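Local coordinates for MUTM (fpg) protein (Thermus thermophilus, PDB 1EE8) that belongs to the MutM (Fpg) family and combines a strand-rich N-terminal domain, a helical H2TH domain and a zinc finger in one chain, at residues A[6-11]-A[214-219]; A[53-58]-A[63-68]; A[137-142]-A[153-158]; A[167-172]-A[227-232]. One frame throughout, in Å; residues are numbered along the deposited sequence.

Contact 1: A[6-11]-A[214-219]; sequences VETTRR and YRQPDG
Tyr214 OH and Thr9 OG1 share one water, 2.7 Å from the phenol oxygen and 2.9 Å from the threonine hydroxyl, which links the loop to helix 3-17. Gly205 O is a second polar partner of Tyr214 OH. Thr9 OG1 sits near the plane of the Tyr214 ring, at its edge, and is also hydrogen-bonded to Glu5 O one turn back. Thr8 offers carbon to the same phenol, its CB lying 3.5 Å from Tyr214 OH. With chi1 at -63°, Thr8 keeps OG1 beside its backbone N, bonded to Pro4 O, and swings CG2 outward against the loop. That methyl packs at 3.9 Å on Gln216 CG, part of an extended chain whose aliphatic stem suits a greasy neighbour and whose NE2 makes a weak hydrogen bond to Pro221 O. Pro217 follows, resting on Arg12 and Leu13 further along the helix. It lies in a type I turn closed by Gly219 N to Gln216 O (2.9 Å), and Gly219 accepts the positive phi at the turn's end. Glu7 and Arg10 turn from the loop; Glu7 OE2 meets Arg10 NH1 through its syn lone pair at 2.8 Å, Arg11 NE comes on its anti side at 2.9 Å, and Glu7 OE1 pairs with Arg49. Threonines suit this buried surface: their hydroxyls are satisfied within the helix, their carbons can pack, and one hydroxyl still binds the bridging water.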
loop_
_atom_site.group_PDB
_atom_site.type_symbol
_atom_site.label_atom_id
_atom_site.label_comp_id
_atom_site.label_asym_id
_atom_site.label_seq_id
_atom_site.Cartn_x
_atom_site.Cartn_y
_atom_site.Cartn_z
ATOM N N VAL A 6 25.981 6.645 -2.230
ATOM C CA VAL A 6 24.607 6.792 -1.771
ATOM C C VAL A 6 24.404 8.162 -1.138
ATOM O O VAL A 6 23.380 8.808 -1.362
ATOM C CB VAL A 6 24.242 5.680 -0.768
ATOM C CG1 VAL A 6 22.793 5.830 -0.317
ATOM C CG2 VAL A 6 24.454 4.316 -1.425
ATOM N N GLU A 7 25.389 8.614 -0.367
ATOM C CA GLU A 7 25.304 9.921 0.276
ATOM C C GLU A 7 25.281 11.004 -0.792
ATOM O O GLU A 7 24.530 11.974 -0.690
ATOM C CB GLU A 7 26.494 10.131 1.212
ATOM C CG GLU A 7 26.476 11.447 1.993
ATOM C CD GLU A 7 25.217 11.637 2.843
ATOM O OE1 GLU A 7 24.783 10.677 3.512
ATOM O OE2 GLU A 7 24.670 12.759 2.851
ATOM N N THR A 8 26.100 10.840 -1.826
ATOM C CA THR A 8 26.123 11.818 -2.903
ATOM C C THR A 8 24.753 11.868 -3.575
ATOM O O THR A 8 24.285 12.929 -3.967
ATOM C CB THR A 8 27.201 11.478 -3.950
ATOM O OG1 THR A 8 28.490 11.527 -3.328
ATOM C CG2 THR A 8 27.168 12.479 -5.096
ATOM N N THR A 9 24.114 10.711 -3.708
ATOM C CA THR A 9 22.796 10.640 -4.318
ATOM C C THR A 9 21.800 11.395 -3.433
ATOM O O THR A 9 20.994 12.195 -3.922
ATOM C CB THR A 9 22.364 9.167 -4.488
ATOM O OG1 THR A 9 23.234 8.529 -5.438
ATOM C CG2 THR A 9 20.926 9.073 -4.973
ATOM N N ARG A 10 21.878 11.154 -2.127
ATOM C CA ARG A 10 21.000 11.817 -1.168
ATOM C C ARG A 10 21.138 13.330 -1.296
ATOM O O ARG A 10 20.155 14.037 -1.483
ATOM C CB ARG A 10 21.353 11.386 0.261
ATOM C CG ARG A 10 20.748 12.258 1.356
ATOM C CD ARG A 10 21.083 11.745 2.757
ATOM N NE ARG A 10 20.552 12.628 3.797
ATOM C CZ ARG A 10 21.182 13.701 4.267
ATOM N NH1 ARG A 10 22.384 14.030 3.804
ATOM N NH2 ARG A 10 20.593 14.470 5.175
ATOM N N ARG A 11 22.368 13.821 -1.202
ATOM C CA ARG A 11 22.626 15.255 -1.305
ATOM C C ARG A 11 22.197 15.851 -2.639
ATOM O O ARG A 11 21.678 16.963 -2.680
ATOM C CB ARG A 11 24.109 15.538 -1.050
ATOM C CG ARG A 11 24.541 15.120 0.353
ATOM C CD ARG A 11 26.008 15.387 0.633
ATOM N NE ARG A 11 26.327 15.008 2.009
ATOM C CZ ARG A 11 27.432 15.371 2.653
ATOM N NH1 ARG A 11 28.338 16.125 2.050
ATOM N NH2 ARG A 11 27.621 14.980 3.902
ATOM N N TYR A 214 28.615 3.615 -11.924
ATOM C CA TYR A 214 28.087 4.682 -11.083
ATOM C C TYR A 214 28.188 6.076 -11.691
ATOM O O TYR A 214 29.200 6.440 -12.287
ATOM C CB TYR A 214 28.802 4.701 -9.733
ATOM C CG TYR A 214 28.502 5.939 -8.910
ATOM C CD1 TYR A 214 27.230 6.160 -8.377
ATOM C CD2 TYR A 214 29.488 6.895 -8.673
ATOM C CE1 TYR A 214 26.951 7.301 -7.630
ATOM C CE2 TYR A 214 29.221 8.037 -7.928
ATOM C CZ TYR A 214 27.953 8.235 -7.409
ATOM O OH TYR A 214 27.694 9.363 -6.660
ATOM N N ARG A 215 27.120 6.846 -11.515
ATOM C CA ARG A 215 27.039 8.222 -11.988
ATOM C C ARG A 215 26.051 8.956 -11.096
ATOM O O ARG A 215 25.083 8.366 -10.621
ATOM C CB ARG A 215 26.547 8.283 -13.438
ATOM C CG ARG A 215 27.557 7.796 -14.455
ATOM C CD ARG A 215 27.054 8.006 -15.873
ATOM N NE ARG A 215 28.107 7.784 -16.865
ATOM C CZ ARG A 215 29.264 8.443 -16.892
ATOM N NH1 ARG A 215 29.528 9.370 -15.980
ATOM N NH2 ARG A 215 30.154 8.180 -17.839
ATOM N N GLN A 216 26.308 10.235 -10.850
ATOM C CA GLN A 216 25.414 11.041 -10.031
ATOM C C GLN A 216 24.096 11.168 -10.799
ATOM O O GLN A 216 24.031 10.824 -11.978
ATOM C CB GLN A 216 26.056 12.406 -9.774
ATOM C CG GLN A 216 27.331 12.305 -8.939
ATOM C CD GLN A 216 28.039 13.641 -8.763
ATOM O OE1 GLN A 216 27.411 14.660 -8.470
ATOM N NE2 GLN A 216 29.358 13.636 -8.923
ATOM N N PRO A 217 23.026 11.653 -10.146
ATOM C CA PRO A 217 21.735 11.783 -10.838
ATOM C C PRO A 217 21.742 12.462 -12.207
ATOM O O PRO A 217 21.144 11.943 -13.158
ATOM C CB PRO A 217 20.879 12.531 -9.819
ATOM C CG PRO A 217 21.394 11.981 -8.523
ATOM C CD PRO A 217 22.894 12.046 -8.734
ATOM N N ASP A 218 22.414 13.607 -12.313
ATOM C CA ASP A 218 22.468 14.330 -13.580
ATOM C C ASP A 218 23.303 13.630 -14.649
ATOM O O ASP A 218 23.244 13.995 -15.825
ATOM C CB ASP A 218 22.989 15.759 -13.371
ATOM C CG ASP A 218 24.390 15.796 -12.792
ATOM O OD1 ASP A 218 25.260 15.050 -13.286
ATOM O OD2 ASP A 218 24.624 16.584 -11.850
ATOM N N GLY A 219 24.076 12.628 -14.251
ATOM C CA GLY A 219 24.882 11.905 -15.220
ATOM C C GLY A 219 26.378 12.113 -15.092
ATOM O O GLY A 219 27.159 11.354 -15.664
HETATM O O HOH W 1 25.135 10.025 -7.000
#

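Contact 2: A[53-58]-A[63-68]; sequences FLLFAL and ELVAHL
Leu54 and Ala66 face each other as a hydrogen-bonded antiparallel pair, and here the hairpin of strands 53-58 and 62-67 is tightly knit. Leu54 N gives a nearly straight bond (176°) to Ala66 O at 3.0 Å, and Ala66 N returns one to Leu54 O at 2.8 Å. Phe56 and Leu64 repeat the exchange, the bond from Phe56 N to Leu64 O also measuring 3.0 Å. The CB atoms of Leu54 and Ala66 are 4.2 Å apart, and the Leu54 branches continue to helix 3-17. Phe56 turns its ring so that Leu64 O lies in plane at the edge, 3.6 Å from CD2.

The other face carries Phe53, Leu55, Val65 and Glu63. Leu55 and Val65 lie side by side, pointing the same way, with Leu55 CG 4.1 Å from Val65 CG2; the other methyl of Val65, CG1, stands anti to the backbone N (chi1 177°) and comes within 3.8 Å of Phe53 CD2. Glu63 stretches its chain past Leu55, its carboxylate being spoken for by Arg109, Tyr112 and Gly110 N. Packing slackens at the partly exposed His67, which touches with CB, 4.0 Å from Phe53 CE2, while the two rings are only obliquely related, planes at 47°.

Strands 42-50 and 103-108 flank the hairpin in the mixed sheet. Helix 3-17 covers the face of Leu54 and Phe56, and Phe74 of strand 73-75 touches Leu54 and Ala66.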
loop_
_atom_site.group_PDB
_atom_site.type_symbol
_atom_site.label_atom_id
_atom_site.label_comp_id
_atom_site.label_asym_id
_atom_site.label_seq_id
_atom_site.Cartn_x
_atom_site.Cartn_y
_atom_site.Cartn_z
ATOM N N PHE A 53 21.502 2.298 2.363
ATOM C CA PHE A 53 20.101 2.478 2.009
ATOM C C PHE A 53 19.718 3.934 1.874
ATOM O O PHE A 53 20.207 4.798 2.603
ATOM C CB PHE A 53 19.166 1.862 3.055
ATOM C CG PHE A 53 19.273 0.376 3.174
ATOM C CD1 PHE A 53 20.112 -0.198 4.124
ATOM C CD2 PHE A 53 18.501 -0.457 2.366
ATOM C CE1 PHE A 53 20.176 -1.576 4.270
ATOM C CE2 PHE A 53 18.560 -1.840 2.504
ATOM C CZ PHE A 53 19.394 -2.398 3.454
ATOM N N LEU A 54 18.819 4.188 0.939
ATOM C CA LEU A 54 18.307 5.523 0.708
ATOM C C LEU A 54 16.861 5.431 1.191
ATOM O O LEU A 54 16.147 4.492 0.837
ATOM C CB LEU A 54 18.365 5.828 -0.784
ATOM C CG LEU A 54 18.445 7.276 -1.251
ATOM C CD1 LEU A 54 19.620 7.981 -0.587
ATOM C CD2 LEU A 54 18.586 7.289 -2.771
ATOM N N LEU A 55 16.435 6.375 2.021
ATOM C CA LEU A 55 15.068 6.353 2.527
ATOM C C LEU A 55 14.336 7.662 2.254
ATOM O O LEU A 55 14.777 8.728 2.682
ATOM C CB LEU A 55 15.043 6.079 4.036
ATOM C CG LEU A 55 15.594 4.769 4.607
ATOM C CD1 LEU A 55 17.119 4.803 4.646
ATOM C CD2 LEU A 55 15.043 4.576 6.016
ATOM N N PHE A 56 13.228 7.574 1.525
ATOM C CA PHE A 56 12.414 8.742 1.240
ATOM C C PHE A 56 11.342 8.785 2.328
ATOM O O PHE A 56 10.530 7.860 2.440
ATOM C CB PHE A 56 11.747 8.616 -0.133
ATOM C CG PHE A 56 12.704 8.708 -1.286
ATOM C CD1 PHE A 56 12.952 9.929 -1.907
ATOM C CD2 PHE A 56 13.377 7.577 -1.741
ATOM C CE1 PHE A 56 13.859 10.021 -2.966
ATOM C CE2 PHE A 56 14.281 7.660 -2.796
ATOM C CZ PHE A 56 14.522 8.886 -3.408
ATOM N N ALA A 57 11.364 9.830 3.148
ATOM C CA ALA A 57 10.366 9.982 4.207
ATOM C C ALA A 57 9.161 10.669 3.572
ATOM O O ALA A 57 9.272 11.768 3.024
ATOM C CB ALA A 57 10.920 10.826 5.351
ATOM N N LEU A 58 8.010 10.011 3.650
ATOM C CA LEU A 58 6.791 10.527 3.049
ATOM C C LEU A 58 5.731 10.904 4.074
ATOM O O LEU A 58 5.527 10.210 5.070
ATOM C CB LEU A 58 6.236 9.481 2.085
ATOM C CG LEU A 58 7.302 8.993 1.100
ATOM C CD1 LEU A 58 6.800 7.776 0.347
ATOM C CD2 LEU A 58 7.665 10.128 0.144
ATOM N N GLU A 63 7.620 5.213 4.387
ATOM C CA GLU A 63 8.980 5.340 3.886
ATOM C C GLU A 63 9.159 4.483 2.642
ATOM O O GLU A 63 8.667 3.357 2.568
ATOM C CB GLU A 63 10.015 4.904 4.936
ATOM C CG GLU A 63 10.021 5.735 6.209
ATOM C CD GLU A 63 11.112 5.318 7.187
ATOM O OE1 GLU A 63 11.133 4.141 7.614
ATOM O OE2 GLU A 63 11.948 6.175 7.535
ATOM N N LEU A 64 9.845 5.031 1.649
ATOM C CA LEU A 64 10.133 4.272 0.450
ATOM C C LEU A 64 11.623 4.005 0.590
ATOM O O LEU A 64 12.447 4.908 0.454
ATOM C CB LEU A 64 9.841 5.082 -0.810
ATOM C CG LEU A 64 10.036 4.331 -2.133
ATOM C CD1 LEU A 64 9.173 3.075 -2.162
ATOM C CD2 LEU A 64 9.672 5.248 -3.289
ATOM N N VAL A 65 11.960 2.762 0.903
ATOM C CA VAL A 65 13.349 2.397 1.078
ATOM C C VAL A 65 13.908 1.896 -0.235
ATOM O O VAL A 65 13.265 1.108 -0.934
ATOM C CB VAL A 65 13.502 1.313 2.172
ATOM C CG1 VAL A 65 14.966 0.884 2.294
ATOM C CG2 VAL A 65 12.996 1.858 3.496
ATOM N N ALA A 66 15.098 2.369 -0.575
ATOM C CA ALA A 66 15.738 1.958 -1.807
ATOM C C ALA A 66 17.115 1.377 -1.547
ATOM O O ALA A 66 17.922 1.953 -0.813
ATOM C CB ALA A 66 15.846 3.147 -2.776
ATOM N N HIS A 67 17.361 0.218 -2.141
ATOM C CA HIS A 67 18.644 -0.458 -2.043
ATOM C C HIS A 67 19.136 -0.497 -3.482
ATOM O O HIS A 67 18.508 -1.111 -4.338
ATOM C CB HIS A 67 18.475 -1.878 -1.495
ATOM C CG HIS A 67 19.670 -2.748 -1.717
ATOM N ND1 HIS A 67 20.929 -2.413 -1.265
ATOM C CD2 HIS A 67 19.809 -3.921 -2.381
ATOM C CE1 HIS A 67 21.792 -3.339 -1.642
ATOM N NE2 HIS A 67 21.137 -4.265 -2.322
ATOM N N LEU A 68 20.251 0.176 -3.742
ATOM C CA LEU A 68 20.798 0.261 -5.091
ATOM C C LEU A 68 21.404 -1.024 -5.634
ATOM O O LEU A 68 21.248 -1.341 -6.816
ATOM C CB LEU A 68 21.835 1.386 -5.154
ATOM C CG LEU A 68 21.306 2.751 -4.699
ATOM C CD1 LEU A 68 22.322 3.839 -5.018
ATOM C CD2 LEU A 68 19.992 3.053 -5.398
#

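Contact 3: A[137-142]-A[153-158]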
loop_
_atom_site.group_PDB
_atom_site.type_symbol
_atom_site.label_atom_id
_atom_site.label_comp_id
_atom_site.label_asym_id
_atom_site.label_seq_id
_atom_site.Cartn_x
_atom_site.Cartn_y
_atom_site.Cartn_z
ATOM N N ARG A 137 36.662 -2.905 20.216
ATOM C CA ARG A 137 36.088 -4.099 20.834
ATOM C C ARG A 137 35.516 -5.024 19.766
ATOM O O ARG A 137 35.667 -6.249 19.841
ATOM C CB ARG A 137 34.982 -3.721 21.827
ATOM C CG ARG A 137 34.220 -4.931 22.371
ATOM C CD ARG A 137 33.296 -4.596 23.552
ATOM N NE ARG A 137 32.353 -3.510 23.278
ATOM C CZ ARG A 137 32.626 -2.215 23.441
ATOM N NH1 ARG A 137 33.818 -1.827 23.878
ATOM N NH2 ARG A 137 31.704 -1.304 23.169
ATOM N N GLY A 138 34.862 -4.429 18.772
ATOM C CA GLY A 138 34.273 -5.207 17.698
ATOM C C GLY A 138 35.306 -5.996 16.927
ATOM O O GLY A 138 35.020 -7.074 16.406
ATOM N N LEU A 139 36.522 -5.466 16.856
ATOM C CA LEU A 139 37.591 -6.143 16.136
ATOM C C LEU A 139 38.216 -7.243 16.988
ATOM O O LEU A 139 38.550 -8.321 16.487
ATOM C CB LEU A 139 38.661 -5.126 15.720
ATOM C CG LEU A 139 38.159 -3.971 14.847
ATOM C CD1 LEU A 139 39.264 -2.948 14.650
ATOM C CD2 LEU A 139 37.679 -4.518 13.509
ATOM N N LYS A 140 38.370 -6.972 18.279
ATOM C CA LYS A 140 38.972 -7.937 19.193
ATOM C C LYS A 140 38.137 -9.192 19.424
ATOM O O LYS A 140 38.629 -10.174 19.980
ATOM C CB LYS A 140 39.285 -7.270 20.535
ATOM C CG LYS A 140 40.588 -6.487 20.532
ATOM C CD LYS A 140 41.766 -7.408 20.231
ATOM C CE LYS A 140 43.089 -6.654 20.195
ATOM N NZ LYS A 140 44.228 -7.568 19.882
ATOM N N GLU A 141 36.883 -9.162 18.986
ATOM C CA GLU A 141 35.999 -10.307 19.155
ATOM C C GLU A 141 35.958 -11.204 17.921
ATOM O O GLU A 141 35.247 -12.206 17.908
ATOM C CB GLU A 141 34.581 -9.830 19.481
ATOM C CG GLU A 141 34.467 -9.111 20.815
ATOM C CD GLU A 141 33.055 -8.637 21.120
ATOM O OE1 GLU A 141 32.796 -8.272 22.288
ATOM O OE2 GLU A 141 32.207 -8.621 20.199
ATOM N N SER A 142 36.732 -10.867 16.893
ATOM C CA SER A 142 36.711 -11.659 15.671
ATOM C C SER A 142 38.038 -12.266 15.240
ATOM O O SER A 142 39.084 -11.620 15.291
ATOM C CB SER A 142 36.167 -10.815 14.516
ATOM O OG SER A 142 34.992 -10.120 14.894
ATOM N N GLN A 153 29.286 -4.489 8.424
ATOM C CA GLN A 153 28.372 -3.353 8.500
ATOM C C GLN A 153 27.649 -3.240 9.832
ATOM O O GLN A 153 26.834 -2.341 10.042
ATOM C CB GLN A 153 27.375 -3.375 7.336
ATOM C CG GLN A 153 28.048 -3.080 5.998
ATOM C CD GLN A 153 27.105 -2.472 4.991
ATOM O OE1 GLN A 153 26.376 -1.529 5.299
ATOM N NE2 GLN A 153 27.125 -2.996 3.770
ATOM N N ARG A 154 27.950 -4.163 10.735
ATOM C CA ARG A 154 27.383 -4.125 12.071
ATOM C C ARG A 154 28.414 -3.315 12.851
ATOM O O ARG A 154 28.129 -2.771 13.916
ATOM C CB ARG A 154 27.274 -5.532 12.647
ATOM C CG ARG A 154 28.474 -6.406 12.329
ATOM C CD ARG A 154 28.469 -7.726 13.107
ATOM N NE ARG A 154 27.403 -8.645 12.712
ATOM C CZ ARG A 154 26.124 -8.502 13.036
ATOM N NH1 ARG A 154 25.729 -7.473 13.767
ATOM N NH2 ARG A 154 25.237 -9.400 12.636
ATOM N N LEU A 155 29.618 -3.245 12.287
ATOM C CA LEU A 155 30.722 -2.499 12.879
ATOM C C LEU A 155 30.919 -1.178 12.146
ATOM O O LEU A 155 31.227 -0.160 12.759
ATOM C CB LEU A 155 32.026 -3.301 12.807
ATOM C CG LEU A 155 32.309 -4.402 13.832
ATOM C CD1 LEU A 155 31.324 -5.555 13.675
ATOM C CD2 LEU A 155 33.739 -4.894 13.637
ATOM N N ALA A 156 30.745 -1.211 10.828
ATOM C CA ALA A 156 30.911 -0.030 9.988
ATOM C C ALA A 156 29.860 -0.007 8.880
ATOM O O ALA A 156 30.094 -0.501 7.777
ATOM C CB ALA A 156 32.309 -0.031 9.375
ATOM N N ALA A 157 28.704 0.577 9.167
ATOM C CA ALA A 157 27.631 0.640 8.186
ATOM C C ALA A 157 28.030 1.390 6.918
ATOM O O ALA A 157 28.736 2.398 6.971
ATOM C CB ALA A 157 26.394 1.289 8.810
ATOM N N GLY A 158 27.586 0.883 5.773
ATOM C CA GLY A 158 27.877 1.545 4.515
ATOM C C GLY A 158 29.187 1.229 3.813
ATOM O O GLY A 158 29.390 1.655 2.678
#
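Leu155 makes the apolar part of this small contact with one methyl, CD2, which meets Leu139 CD2 at 4.0 Å as the two side chains approach at a slant. With CG beside the backbone N (chi1 -58°), the end of Leu139 comes nearer to Leu155 than its CB does. Both leucines also rest on Leu149 of helix 146-152, so a third leucine completes the patch.

Against the backbone, the same Leu155 methyl lies 3.7 Å from Gly138 O. Glycine suits this place near the end of helix 132-140: a CB here would point toward Leu155 and crowd its CG.

Segment 153-158 belongs to the turns between helices 146-152 and 161-170, the helix-two-turns-helix element for which the H2TH domain is named.

Among the polar bonds, Gln153, which leaves the helix with positive phi, folds its amide back over the turn and takes Gly158 N on OE1 at 2.7 Å. The N-H points fairly straight at the oxygen (161°), yet it comes from above the carbonyl plane. At the backbone angles of Gly158 a CB would press on Ala157 O, which by itself calls for glycine. In the helical segment, Ser142 OG makes a weak bond to Gly138 O at 3.4 Å.

Contact 4: A[167-172]-A[227-232]; sequences ALFRAR and RHAVYG
Phe169 receives two neighbouring residues of the loop on its ring. Ala229 CB presses to 3.3 Å from CD2 of Phe169, a tight approach in which the single methyl of alanine fits close against the ring, while Val230 CG1 sits 3.6 Å from Phe169 CD1. Both methyls come in obliquely, Ala229 on the CD2/CE2 side and Val230 on the CD1 side. The ring is carried out to them because CG stands anti to the backbone N of Phe169 (chi1 172°).

The next shell fixes ring and loop. Arg172 NH1 lies 3.6 Å above the plane of the Phe169 ring, offset toward its rim, with Phe169 CZ over the centre of the guanidinium face, and donates to Phe169 O at 2.9 Å. Arg172 N reaches that oxygen from the opposite face of the carbonyl plane, part of the Schellman motif that ends helix 161-170. Glu166 holds the loop, its carboxylate accepting from the backbone N atoms of Ala229, Val230 and Tyr231.

Farther out, Arg170 and Arg227 both form salt bridges with Glu200. Phe169 also touches Cys238, a zinc ligand, with the zinc ion about 5 Å from its side chain; the helix end thus lies between helix 184-203, helix 146-152, which Leu168 touches, and the zinc finger.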
loop_
_atom_site.group_PDB
_atom_site.type_symbol
_atom_site.label_atom_id
_atom_site.label_comp_id
_atom_site.label_asym_id
_atom_site.label_seq_id
_atom_site.Cartn_x
_atom_site.Cartn_y
_atom_site.Cartn_z
ATOM N N ALA A 167 40.701 2.079 2.714
ATOM C CA ALA A 167 40.975 2.424 4.105
ATOM C C ALA A 167 42.142 1.591 4.625
ATOM O O ALA A 167 43.031 2.097 5.319
ATOM C CB ALA A 167 39.727 2.191 4.970
ATOM N N LEU A 168 42.129 0.309 4.286
ATOM C CA LEU A 168 43.173 -0.607 4.709
ATOM C C LEU A 168 44.535 -0.194 4.164
ATOM O O LEU A 168 45.553 -0.319 4.848
ATOM C CB LEU A 168 42.820 -2.031 4.269
ATOM C CG LEU A 168 41.660 -2.636 5.072
ATOM C CD1 LEU A 168 41.125 -3.890 4.389
ATOM C CD2 LEU A 168 42.160 -2.951 6.493
ATOM N N PHE A 169 44.561 0.299 2.935
ATOM C CA PHE A 169 45.823 0.740 2.356
ATOM C C PHE A 169 46.284 2.007 3.051
ATOM O O PHE A 169 47.457 2.159 3.389
ATOM C CB PHE A 169 45.698 1.067 0.871
ATOM C CG PHE A 169 46.941 1.696 0.306
ATOM C CD1 PHE A 169 48.050 0.915 0.007
ATOM C CD2 PHE A 169 47.033 3.074 0.159
ATOM C CE1 PHE A 169 49.235 1.500 -0.430
ATOM C CE2 PHE A 169 48.213 3.669 -0.276
ATOM C CZ PHE A 169 49.314 2.881 -0.570
ATOM N N ARG A 170 45.359 2.934 3.247
ATOM C CA ARG A 170 45.738 4.176 3.881
ATOM C C ARG A 170 46.318 3.906 5.266
ATOM O O ARG A 170 47.276 4.555 5.673
ATOM C CB ARG A 170 44.547 5.129 3.964
ATOM C CG ARG A 170 44.970 6.506 4.424
ATOM C CD ARG A 170 43.913 7.555 4.200
ATOM N NE ARG A 170 43.611 7.751 2.784
ATOM C CZ ARG A 170 42.881 8.760 2.325
ATOM N NH1 ARG A 170 42.638 8.878 1.028
ATOM N NH2 ARG A 170 42.403 9.660 3.174
ATOM N N ALA A 171 45.753 2.928 5.969
ATOM C CA ALA A 171 46.205 2.564 7.311
ATOM C C ALA A 171 47.370 1.577 7.283
ATOM O O ALA A 171 47.888 1.189 8.329
ATOM C CB ALA A 171 45.041 1.968 8.104
ATOM N N ARG A 172 47.773 1.169 6.084
ATOM C CA ARG A 172 48.873 0.227 5.908
ATOM C C ARG A 172 48.682 -1.060 6.711
ATOM O O ARG A 172 49.577 -1.496 7.441
ATOM C CB ARG A 172 50.200 0.891 6.290
ATOM C CG ARG A 172 50.524 2.147 5.471
ATOM C CD ARG A 172 50.736 1.820 4.002
ATOM N NE ARG A 172 51.371 2.925 3.281
ATOM C CZ ARG A 172 50.749 4.021 2.857
ATOM N NH1 ARG A 172 49.448 4.185 3.064
ATOM N NH2 ARG A 172 51.444 4.970 2.238
ATOM N N ARG A 227 41.729 9.355 -6.495
ATOM C CA ARG A 227 42.427 9.227 -5.220
ATOM C C ARG A 227 42.651 7.753 -4.870
ATOM O O ARG A 227 43.296 7.444 -3.867
ATOM C CB ARG A 227 41.618 9.883 -4.093
ATOM C CG ARG A 227 41.332 11.376 -4.260
ATOM C CD ARG A 227 42.584 12.221 -4.113
ATOM N NE ARG A 227 42.271 13.618 -3.820
ATOM C CZ ARG A 227 41.718 14.041 -2.684
ATOM N NH1 ARG A 227 41.414 13.176 -1.726
ATOM N NH2 ARG A 227 41.461 15.332 -2.505
ATOM N N HIS A 228 42.107 6.846 -5.679
ATOM C CA HIS A 228 42.273 5.418 -5.416
ATOM C C HIS A 228 43.736 5.004 -5.446
ATOM O O HIS A 228 44.461 5.305 -6.396
ATOM C CB HIS A 228 41.498 4.577 -6.431
ATOM C CG HIS A 228 40.013 4.640 -6.256
ATOM N ND1 HIS A 228 39.144 3.883 -7.010
ATOM C CD2 HIS A 228 39.243 5.384 -5.427
ATOM C CE1 HIS A 228 37.901 4.160 -6.655
ATOM N NE2 HIS A 228 37.934 5.068 -5.696
ATOM N N ALA A 229 44.157 4.300 -4.401
ATOM C CA ALA A 229 45.530 3.844 -4.291
ATOM C C ALA A 229 45.678 2.403 -4.755
ATOM O O ALA A 229 46.655 2.059 -5.417
ATOM C CB ALA A 229 46.007 3.971 -2.848
ATOM N N VAL A 230 44.704 1.565 -4.414
ATOM C CA VAL A 230 44.777 0.159 -4.779
ATOM C C VAL A 230 43.532 -0.423 -5.444
ATOM O O VAL A 230 43.641 -1.336 -6.263
ATOM C CB VAL A 230 45.117 -0.705 -3.541
ATOM C CG1 VAL A 230 46.461 -0.266 -2.951
ATOM C CG2 VAL A 230 44.011 -0.584 -2.497
ATOM N N TYR A 231 42.351 0.081 -5.100
ATOM C CA TYR A 231 41.146 -0.459 -5.710
ATOM C C TYR A 231 41.120 -0.280 -7.224
ATOM O O TYR A 231 41.360 0.813 -7.740
ATOM C CB TYR A 231 39.872 0.164 -5.136
ATOM C CG TYR A 231 38.662 -0.579 -5.650
ATOM C CD1 TYR A 231 38.238 -1.758 -5.039
ATOM C CD2 TYR A 231 38.030 -0.185 -6.834
ATOM C CE1 TYR A 231 37.222 -2.535 -5.594
ATOM C CE2 TYR A 231 37.020 -0.954 -7.401
ATOM C CZ TYR A 231 36.622 -2.130 -6.777
ATOM O OH TYR A 231 35.639 -2.901 -7.351
ATOM N N GLY A 232 40.806 -1.362 -7.928
ATOM C CA GLY A 232 40.751 -1.312 -9.379
ATOM C C GLY A 232 42.088 -1.039 -10.050
ATOM O O GLY A 232 42.129 -0.761 -11.253
#

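Overall arrangement
Contacts 1 and 2 share one neighbourhood: they touch through Leu54, so contact 1 lies on the helix that covers one face of the sheet. Both are buried, yet contact 2 is sewn by main-chain bonds, whereas contact 1 depends on water and methyl groups. Contacts 3 and 4 involve the helical part and are largely apolar; contact 3 is small and partly buried, contact 4 buried and close to zinc. They flank helix 161-170, contact 3 on the turns before it and contact 4 at its end, with centres 19 Å apart. Contacts 1 and 4 both engage the long segment between helix 184-203 and strand 246-249.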